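Local coordinates for esterase D (Lactobacillus rhamnosus, PDB 3DKR), which probably hydrolyses carboxylic esters, as an alpha/beta hydrolase with a catalytic triad, at residues A[190-195]-A[226-231]; A[219-224]-A[235-240]; A[122-127]-A[196-201]. All blocks are in the same frame, centred on the assembly; numbering follows the deposited sequence. Where two conformers were deposited one is given.

Interaction 1 (A[190-195]-A[226-231]). With ACT (acetate ion), chain B.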
# COMPACT_ATOMS: atom_id res chain seq x y z
N GLY A 190 9.29 5.21 1.69
CA GLY A 190 9.13 6.37 0.84
C GLY A 190 7.93 7.18 1.29
O GLY A 190 6.90 6.62 1.67
N GLN A 191 8.06 8.51 1.25
CA GLN A 191 7.01 9.39 1.73
C GLN A 191 6.96 10.68 0.92
O GLN A 191 7.99 11.35 0.76
CB GLN A 191 7.26 9.72 3.20
CG GLN A 191 6.28 10.71 3.80
CD GLN A 191 4.86 10.25 3.71
OE1 GLN A 191 4.50 9.20 4.25
NE2 GLN A 191 4.01 11.06 3.07
N ALA A 192 5.78 11.03 0.44
CA ALA A 192 5.53 12.29 -0.26
C ALA A 192 5.75 13.48 0.69
O ALA A 192 5.29 13.45 1.83
CB ALA A 192 4.10 12.31 -0.81
N GLY A 193 6.42 14.52 0.19
CA GLY A 193 6.70 15.73 0.99
C GLY A 193 5.58 16.78 1.02
O GLY A 193 5.67 17.75 1.78
N GLN A 194 4.54 16.60 0.20
CA GLN A 194 3.36 17.46 0.21
C GLN A 194 2.11 16.58 0.30
O GLN A 194 1.12 16.75 -0.40
CB GLN A 194 3.34 18.35 -1.03
CG GLN A 194 4.53 19.30 -1.12
CD GLN A 194 4.48 20.43 -0.09
OE1 GLN A 194 3.46 20.66 0.57
NE2 GLN A 194 5.60 21.16 0.05
N ASP A 195 2.17 15.65 1.25
CA ASP A 195 1.13 14.64 1.36
C ASP A 195 -0.14 15.22 1.99
O ASP A 195 -0.16 15.59 3.18
CB ASP A 195 1.61 13.45 2.20
CG ASP A 195 0.75 12.21 1.99
OD1 ASP A 195 -0.50 12.34 2.00
OD2 ASP A 195 1.31 11.11 1.83
N HIS A 226 0.37 12.75 -2.39
CA HIS A 226 0.39 11.44 -1.72
C HIS A 226 0.79 10.26 -2.59
O HIS A 226 1.64 9.46 -2.19
CB HIS A 226 -0.96 11.19 -1.09
CG HIS A 226 -1.11 9.84 -0.47
ND1 HIS A 226 -0.47 9.48 0.70
CD2 HIS A 226 -1.85 8.77 -0.84
CE1 HIS A 226 -0.79 8.24 1.01
NE2 HIS A 226 -1.63 7.78 0.10
N VAL A 227 0.17 10.13 -3.76
CA VAL A 227 0.26 8.88 -4.52
C VAL A 227 1.50 8.92 -5.40
O VAL A 227 1.42 9.12 -6.62
CB VAL A 227 -1.02 8.54 -5.31
CG1 VAL A 227 -0.92 7.15 -5.94
CG2 VAL A 227 -2.26 8.61 -4.38
N ILE A 228 2.65 8.72 -4.77
CA ILE A 228 3.93 8.84 -5.43
C ILE A 228 4.22 7.74 -6.48
O ILE A 228 5.16 7.87 -7.25
CB ILE A 228 5.11 8.97 -4.43
CG1 ILE A 228 5.19 7.77 -3.48
CG2 ILE A 228 5.00 10.27 -3.65
CD1 ILE A 228 6.48 7.77 -2.65
N THR A 229 3.40 6.70 -6.52
CA THR A 229 3.51 5.68 -7.55
C THR A 229 2.92 6.14 -8.89
O THR A 229 3.15 5.49 -9.92
CB THR A 229 2.78 4.39 -7.14
OG1 THR A 229 1.45 4.73 -6.73
CG2 THR A 229 3.52 3.69 -6.00
N VAL A 230 2.14 7.22 -8.86
CA VAL A 230 1.45 7.71 -10.06
C VAL A 230 1.87 9.13 -10.46
O VAL A 230 1.89 9.46 -11.65
CB VAL A 230 -0.09 7.63 -9.86
CG1 VAL A 230 -0.84 8.24 -11.02
CG2 VAL A 230 -0.50 6.20 -9.66
N ASN A 231 2.19 9.98 -9.48
CA ASN A 231 2.48 11.39 -9.77
C ASN A 231 3.93 11.59 -10.19
O ASN A 231 4.65 10.62 -10.44
CB ASN A 231 2.06 12.29 -8.60
CG ASN A 231 2.88 12.04 -7.34
OD1 ASN A 231 4.06 11.72 -7.39
ND2 ASN A 231 2.23 12.23 -6.18
C ACT B . -3.58 5.09 0.86
O ACT B . -3.92 3.96 1.32
OXT ACT B . -2.41 5.25 0.42
CH3 ACT B . -4.55 6.24 0.83
O HOH W 1 3.57 8.99 -0.07
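Asp195 and His226, the predicted charge relay pair of this alpha/beta hydrolase, meet through a nearly straight hydrogen bond. His226 ND1 donates to Asp195 OD2 over 2.7 Å at an N-H...O angle of 169°. The oxygen lies close to the imidazole plane and is approached on its syn side, although carboxylate and ring are turned 61° against each other. Both side chains run side by side in the same direction. On the anti side OD2 takes a second bond, from Gln191 NE2 at 3.0 Å. This nitrogen also donates to Ala192 O, both acceptors lying close to the amide plane, and Gln191 OE1 is bonded to Ser125 OG, which together fix the rotation of the amide. Asp195 OD1 is bound by the backbone N of Leu197 and of Val198, so donors grip both carboxylate oxygens. The tightly packed apolar part is at Ala192 and Ile228, where Ala192 CB sits 3.6 Å from Ile228 CG2. Packing is looser towards Gly190, whose C is 4.2 Å from Ile228 CD1. A water bridges the two segments, accepting from Ala192 N and donating to His226 O. The far edge of the imidazole meets an acetate, probably from the crystallisation liquor: NE2 donates to its OXT at 2.7 Å, and the backbone N of Tyr31, Ser101 and Leu102 also bind it, consistent with an oxyanion hole. The contact thus joins the end of strand 187-192 to the loop between strand 216-221 and helix 234-246, with Ile228 resting on Tyr221 and Leu237.

Interaction 2 (A[219-224]-A[235-240])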
# COMPACT_ATOMS: atom_id res chain seq x y z
N HIS A 219 13.46 7.48 1.97
CA HIS A 219 13.38 8.43 0.85
C HIS A 219 12.21 9.38 0.99
O HIS A 219 11.08 8.95 1.23
CB HIS A 219 13.26 7.67 -0.46
CG HIS A 219 14.47 6.85 -0.75
ND1 HIS A 219 15.57 7.37 -1.40
CD2 HIS A 219 14.77 5.57 -0.44
CE1 HIS A 219 16.50 6.43 -1.49
NE2 HIS A 219 16.04 5.33 -0.92
N TRP A 220 12.51 10.68 0.86
CA TRP A 220 11.53 11.77 0.92
C TRP A 220 11.36 12.33 -0.48
O TRP A 220 12.37 12.62 -1.14
CB TRP A 220 12.04 12.87 1.86
CG TRP A 220 10.97 13.82 2.31
CD1 TRP A 220 10.71 15.06 1.82
CD2 TRP A 220 10.03 13.59 3.36
NE1 TRP A 220 9.63 15.62 2.49
CE2 TRP A 220 9.20 14.73 3.44
CE3 TRP A 220 9.79 12.52 4.22
CZ2 TRP A 220 8.16 14.83 4.38
CZ3 TRP A 220 8.78 12.63 5.14
CH2 TRP A 220 7.98 13.76 5.22
N TYR A 221 10.11 12.47 -0.94
CA TYR A 221 9.81 12.92 -2.31
C TYR A 221 9.28 14.34 -2.19
O TYR A 221 8.08 14.58 -2.06
CB TYR A 221 8.87 11.92 -3.01
CG TYR A 221 9.60 10.60 -3.14
CD1 TYR A 221 10.52 10.38 -4.16
CD2 TYR A 221 9.42 9.60 -2.19
CE1 TYR A 221 11.24 9.18 -4.23
CE2 TYR A 221 10.12 8.40 -2.25
CZ TYR A 221 11.05 8.21 -3.26
OH TYR A 221 11.73 7.02 -3.30
N ASP A 222 10.21 15.29 -2.28
CA ASP A 222 10.03 16.67 -1.82
C ASP A 222 8.70 17.36 -2.13
O ASP A 222 7.99 17.82 -1.23
CB ASP A 222 11.20 17.56 -2.30
CG ASP A 222 11.57 17.37 -3.77
OD1 ASP A 222 10.77 16.80 -4.57
OD2 ASP A 222 12.68 17.82 -4.15
N ASP A 223 8.40 17.47 -3.42
CA ASP A 223 7.25 18.29 -3.84
C ASP A 223 6.00 17.50 -4.20
O ASP A 223 5.01 18.05 -4.69
CB ASP A 223 7.64 19.20 -5.01
N ALA A 224 6.01 16.20 -3.91
CA ALA A 224 4.99 15.32 -4.45
C ALA A 224 3.80 15.20 -3.51
O ALA A 224 3.96 15.22 -2.28
CB ALA A 224 5.60 13.95 -4.70
N HIS A 235 9.03 8.19 -11.21
CA HIS A 235 10.30 7.70 -11.76
C HIS A 235 11.39 7.58 -10.69
O HIS A 235 12.12 6.59 -10.65
CB HIS A 235 10.78 8.60 -12.90
CG HIS A 235 10.00 8.40 -14.17
ND1 HIS A 235 9.59 9.45 -14.96
CD2 HIS A 235 9.57 7.27 -14.78
CE1 HIS A 235 8.93 8.98 -16.00
NE2 HIS A 235 8.91 7.66 -15.92
N ALA A 236 11.49 8.58 -9.82
CA ALA A 236 12.45 8.55 -8.74
C ALA A 236 12.17 7.39 -7.80
O ALA A 236 13.08 6.71 -7.37
CB ALA A 236 12.42 9.85 -7.97
N LEU A 237 10.89 7.20 -7.47
CA LEU A 237 10.52 6.13 -6.56
C LEU A 237 10.92 4.78 -7.14
O LEU A 237 11.51 3.93 -6.45
CB LEU A 237 9.02 6.16 -6.30
CG LEU A 237 8.51 5.01 -5.43
CD1 LEU A 237 9.04 5.11 -3.98
CD2 LEU A 237 6.99 4.97 -5.47
N GLU A 238 10.61 4.58 -8.41
CA GLU A 238 10.94 3.33 -9.11
C GLU A 238 12.44 3.07 -9.05
O GLU A 238 12.88 1.99 -8.69
CB GLU A 238 10.43 3.39 -10.55
CG GLU A 238 8.91 3.36 -10.62
CD GLU A 238 8.31 3.98 -11.87
OE1 GLU A 238 9.05 4.30 -12.84
OE2 GLU A 238 7.07 4.15 -11.87
N GLU A 239 13.24 4.08 -9.38
CA GLU A 239 14.69 3.94 -9.29
C GLU A 239 15.15 3.57 -7.87
O GLU A 239 15.99 2.68 -7.69
CB GLU A 239 15.38 5.21 -9.77
CG GLU A 239 15.09 5.53 -11.24
N ASP A 240 14.57 4.23 -6.87
CA ASP A 240 14.95 3.98 -5.47
C ASP A 240 14.59 2.56 -5.03
O ASP A 240 15.36 1.87 -4.36
CB ASP A 240 14.29 5.00 -4.55
CG ASP A 240 14.79 6.43 -4.77
OD1 ASP A 240 15.93 6.60 -5.31
OD2 ASP A 240 14.07 7.38 -4.40
O HOH W 2 17.26 2.96 -2.70
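Tyr221 and Asp240 join an edge strand of the alpha/beta hydrolase sheet, 216-221, to helix 234-246, which follows it in the chain and packs against the sheet. The short segments run antiparallel, at 170°, with their axes 10.0 Å apart. One direct hydrogen bond spans them: Tyr221 OH donates to Asp240 OD2 over 2.6 Å, the two side chains meeting tip to tip. The acceptor uses its anti lone pair, on the side away from OD1. A second polar link runs through a water, which donates to Asp240 O and lies 3.2 Å from His219 NE2; the same nitrogen has a weak hydrogen bond with Asp217 OD1. Stacking comes next. The Asp240 carboxylate lies over one face of the His219 ring, the two planes only 18° apart, with CG displaced toward the rim, and Asp240 CB stands almost on the ring normal, 4.0 Å from the centroid, as a CH-pi contact. In Asp240, CG stands anti to the carbonyl carbon (chi1 -66°), which lays the carboxyl carbon over the imidazole. Apolar contacts belong to the tyrosine: Ala236 CB approaches the ring edge at CE1, near the ring plane, whereas Leu237 crosses Tyr221 at about a right angle, its CD1 3.8 Å from Tyr221 CZ. Phe188 of the neighbouring strand 187-192 also touches Tyr221, Leu237 and Asp240, which ties the helix to the sheet beyond its edge strand. Leucine and tyrosine come closest where Leu237 CD1 lies 3.4 Å from the hydroxyl oxygen, Tyr221 OH.

Interaction 3 (A[122-127]-A[196-201])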
# COMPACT_ATOMS: atom_id res chain seq x y z
N VAL A 122 7.17 0.54 2.52
CA VAL A 122 6.03 1.38 2.25
C VAL A 122 6.37 2.52 1.31
O VAL A 122 7.51 3.00 1.27
CB VAL A 122 5.43 1.95 3.55
CG1 VAL A 122 5.18 0.81 4.58
CG2 VAL A 122 6.34 3.02 4.15
N PHE A 123 5.36 2.94 0.56
CA PHE A 123 5.45 4.10 -0.29
C PHE A 123 4.67 5.29 0.28
O PHE A 123 4.60 6.34 -0.39
CB PHE A 123 4.90 3.79 -1.69
CG PHE A 123 5.55 2.61 -2.37
CD1 PHE A 123 6.88 2.27 -2.14
CD2 PHE A 123 4.83 1.88 -3.30
CE1 PHE A 123 7.46 1.20 -2.81
CE2 PHE A 123 5.40 0.83 -3.97
CZ PHE A 123 6.71 0.49 -3.73
N SER A 124 4.08 5.11 1.45
CA SER A 124 3.54 6.22 2.26
C SER A 124 3.32 5.75 3.69
O SER A 124 3.33 4.54 3.98
CB SER A 124 2.23 6.76 1.67
OG SER A 124 1.97 8.06 2.18
N SER A 125 3.19 6.71 4.60
CA SER A 125 3.01 6.40 6.02
C SER A 125 1.72 5.65 6.30
O SER A 125 0.76 5.75 5.54
CB SER A 125 3.02 7.69 6.82
OG SER A 125 4.31 8.26 6.78
N PRO A 126 1.68 4.88 7.39
CA PRO A 126 0.46 4.16 7.70
C PRO A 126 -0.69 5.07 8.09
O PRO A 126 -0.48 6.25 8.39
CB PRO A 126 0.88 3.27 8.89
CG PRO A 126 2.02 3.98 9.52
CD PRO A 126 2.74 4.66 8.40
N ILE A 127 -1.88 4.48 8.11
CA ILE A 127 -3.10 5.13 8.55
C ILE A 127 -3.20 4.88 10.04
O ILE A 127 -3.52 3.76 10.46
CB ILE A 127 -4.31 4.54 7.81
CG1 ILE A 127 -4.17 4.78 6.30
CG2 ILE A 127 -5.62 5.13 8.33
CD1 ILE A 127 -5.17 4.04 5.45
N GLU A 196 -1.20 15.23 1.19
CA GLU A 196 -2.50 15.76 1.58
C GLU A 196 -3.41 14.79 2.32
O GLU A 196 -4.48 15.19 2.79
CB GLU A 196 -3.25 16.27 0.34
CG GLU A 196 -3.85 15.20 -0.56
CD GLU A 196 -2.89 14.49 -1.51
OE1 GLU A 196 -1.64 14.56 -1.31
OE2 GLU A 196 -3.40 13.85 -2.46
N LEU A 197 -3.00 13.52 2.43
CA LEU A 197 -3.86 12.49 3.00
C LEU A 197 -3.35 11.94 4.33
O LEU A 197 -4.15 11.58 5.17
CB LEU A 197 -4.05 11.33 2.02
CG LEU A 197 -4.76 11.63 0.71
CD1 LEU A 197 -4.93 10.35 -0.05
CD2 LEU A 197 -6.12 12.29 0.97
N VAL A 198 -2.03 11.86 4.51
CA VAL A 198 -1.46 11.40 5.78
C VAL A 198 -0.33 12.33 6.21
O VAL A 198 0.28 13.00 5.37
CB VAL A 198 -0.95 9.95 5.72
CG1 VAL A 198 -2.09 9.00 5.33
CG2 VAL A 198 0.24 9.82 4.78
N ASP A 199 -0.09 12.38 7.52
CA ASP A 199 0.95 13.22 8.10
C ASP A 199 2.29 12.53 7.83
O ASP A 199 2.61 11.52 8.43
CB ASP A 199 0.68 13.34 9.61
CG ASP A 199 1.67 14.24 10.32
OD1 ASP A 199 2.72 14.59 9.74
OD2 ASP A 199 1.39 14.57 11.51
N GLY A 200 3.05 13.08 6.88
CA GLY A 200 4.32 12.49 6.49
C GLY A 200 5.32 12.34 7.61
O GLY A 200 6.27 11.58 7.49
N ARG A 201 5.16 13.09 8.70
CA ARG A 201 6.04 12.93 9.85
C ARG A 201 6.01 11.50 10.38
O ARG A 201 6.97 11.05 11.05
CB ARG A 201 5.66 13.92 10.95
CG ARG A 201 6.11 15.31 10.63
CD ARG A 201 5.61 16.34 11.63
NE ARG A 201 4.16 16.41 11.66
CZ ARG A 201 3.48 17.26 12.42
NH1 ARG A 201 4.14 18.12 13.20
NH2 ARG A 201 2.16 17.26 12.41
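Two active-site loops of the alpha/beta hydrolase fold, following strands 119-122 and 187-192, meet where Val198 leans against Ser124 and Ser125. The join is by van der Waals contact: Val198 CG2 touches Ser124 OG at 3.6 Å and Ser125 CB at 4.1 Å. CG1 of the valine is anti to the carbonyl carbon (chi1 -58°), leaving CG2 between the backbone N and the carbonyl carbon, toward the serines. Ser124 OG is shared by weak hydrogen bonds with Asp195 OD2, Gln191 OE1 and Ser101 OG, so the valine methyl lies beside a hydroxyl close to all three predicted catalytic residues. Ser125 OG is engaged by Gln191 OE1, while Ser125 O is hydrogen-bonded to the predicted nucleophile Ser101 OG. Further along, the loop 196-201 is braced within itself ahead of helix 202-209. Arg201 forms a salt bridge with Asp199, side-on, through NE and NH2, one nitrogen to each carboxylate oxygen; NE reaches the syn lone pair of Asp199 OD1 at 3.0 Å in a bond of 174°. The same oxygen also accepts the capping bond, from Arg201 N at 3.0 Å, which comes from above the carboxylate plane.

In the fold
Interactions 1 and 3 gather around the predicted catalytic site, where loops after strands 119-122, 187-192 and 216-221 converge; their centres are 8 Å apart. They share a polar network, with Gln191 of the first bonded to Ser125 of the third. Interaction 1 is the most buried and combines the predicted charge relay hydrogen bond with apolar packing, whereas interaction 3 is partly buried and meets by van der Waals contact alone. Interaction 2, also partly buried, has its centre about 16 Å from the centre of the chain and ties helix to edge strand through a tyrosine-carboxylate bond and stacking. It joins interaction 1 through neighbouring strands, where Gly193 N probably bonds to Tyr221 O.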